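PDB 6TMS: a novel designed pore protein, which probably assembles from six helical hairpins into a bundle with a pore along its axis. Local coordinates for residues F[19-23]-F[52-56]. Numbering follows the deposited sequence.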
# COMPACT_ATOMS: atom_id res chain seq x y z
N LEU F 19 7.70 14.24 2.99
CA LEU F 19 8.23 12.92 3.37
C LEU F 19 9.33 13.10 4.37
O LEU F 19 9.49 12.33 5.33
CB LEU F 19 8.80 12.18 2.16
CG LEU F 19 9.39 10.79 2.44
CD1 LEU F 19 8.28 9.83 2.85
CD2 LEU F 19 10.17 10.22 1.28
N TYR F 20 10.17 14.07 4.09
CA TYR F 20 11.33 14.34 4.88
C TYR F 20 10.93 14.88 6.25
O TYR F 20 11.54 14.54 7.29
CB TYR F 20 12.12 15.33 4.02
CG TYR F 20 12.47 14.74 2.64
CD1 TYR F 20 12.21 13.42 2.34
CD2 TYR F 20 13.13 15.49 1.69
CE1 TYR F 20 12.56 12.88 1.13
CE2 TYR F 20 13.49 14.94 0.47
CZ TYR F 20 13.21 13.64 0.20
OH TYR F 20 13.58 13.11 -1.01
N LYS F 21 9.80 15.61 6.24
CA LYS F 21 9.16 16.15 7.45
C LYS F 21 8.70 15.01 8.36
O LYS F 21 8.99 14.98 9.57
CB LYS F 21 7.98 17.02 6.92
CG LYS F 21 6.71 17.41 7.74
CD LYS F 21 5.41 17.29 6.90
CE LYS F 21 4.67 16.03 7.28
NZ LYS F 21 3.25 16.09 6.96
N LEU F 22 8.06 14.03 7.78
CA LEU F 22 7.59 12.94 8.58
C LEU F 22 8.70 11.96 8.91
O LEU F 22 8.56 11.16 9.83
CB LEU F 22 6.42 12.28 7.89
CG LEU F 22 5.42 11.91 8.99
CD1 LEU F 22 4.80 13.19 9.58
CD2 LEU F 22 4.36 10.92 8.53
N GLU F 23 9.75 11.94 8.13
CA GLU F 23 10.85 11.10 8.49
C GLU F 23 11.53 11.64 9.73
O GLU F 23 11.79 10.88 10.66
CB GLU F 23 11.73 10.93 7.26
CG GLU F 23 11.20 9.67 6.61
CD GLU F 23 11.60 9.39 5.22
OE1 GLU F 23 12.35 10.14 4.58
OE2 GLU F 23 11.06 8.39 4.72
N MET F 52 6.74 4.49 5.98
CA MET F 52 7.62 5.58 5.65
C MET F 52 8.54 5.17 4.51
O MET F 52 8.84 5.97 3.61
CB MET F 52 8.39 5.90 6.92
CG MET F 52 8.38 7.32 7.43
SD MET F 52 6.85 8.04 8.00
CE MET F 52 6.83 9.27 6.70
N LEU F 53 8.94 3.91 4.52
CA LEU F 53 9.82 3.45 3.46
C LEU F 53 9.08 3.34 2.13
O LEU F 53 9.61 3.72 1.08
CB LEU F 53 10.43 2.12 3.89
CG LEU F 53 11.90 1.79 3.57
CD1 LEU F 53 12.00 1.19 2.19
CD2 LEU F 53 12.84 2.98 3.68
N ILE F 54 7.84 2.85 2.15
CA ILE F 54 7.15 2.80 0.87
C ILE F 54 6.84 4.21 0.41
O ILE F 54 6.82 4.48 -0.79
CB ILE F 54 5.91 1.87 0.88
CG1 ILE F 54 4.86 2.29 -0.16
CG2 ILE F 54 5.22 1.70 2.25
CD1 ILE F 54 4.78 1.40 -1.36
N ALA F 55 6.57 5.15 1.30
CA ALA F 55 6.33 6.48 0.78
C ALA F 55 7.59 7.00 0.10
O ALA F 55 7.54 7.55 -1.00
CB ALA F 55 5.85 7.41 1.88
N GLU F 56 8.75 6.75 0.71
CA GLU F 56 9.99 7.13 0.05
C GLU F 56 10.08 6.52 -1.35
O GLU F 56 10.30 7.22 -2.35
CB GLU F 56 11.14 6.68 0.94
CG GLU F 56 12.51 7.21 0.59
CD GLU F 56 13.42 7.23 1.81
OE1 GLU F 56 12.93 6.89 2.90
OE2 GLU F 56 14.56 7.74 1.71
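L19 is the main bump on helix 2-32: its side chain swings with CG anti to the backbone N and carries both methyls onto the partner helix, 39-68. There they straddle two neighbouring residues. CD1 sits against the methyl of A55, 3.6 Å from its CB, while CD2 lies over the backbone of E56, whose CB and CG continue the same surface. A55 is small enough to make the shallow spot that takes CD1.

From the other side M52 is the bump. A turn at chi2 (65°) brings SD and CE round onto helix 2-32, where CE rests on CB and CD2 of L22, the latter at 3.5 Å. CE also comes within 4.2 Å of CD1 of L19, so the methionine tip fills the hollow between the two leucines. E23 and M52 reach out from facing helices and pass alongside, pointing opposite ways, CG to CG at 3.8 Å.

Beyond this greasy patch the carboxylates of E23 and E56 meet, OE2 of E23 3.0 Å from OE1 of E56, planes 45° apart. This is an unbonded contact of like charges.

The axes of 19-23 and 52-56 run antiparallel (160°) and come within 10.6 Å, at the middle of the hairpin. A second chain packs on L22, M52 and A55, and another lays apolar side chains on L53 and I54, the far face of helix 39-68.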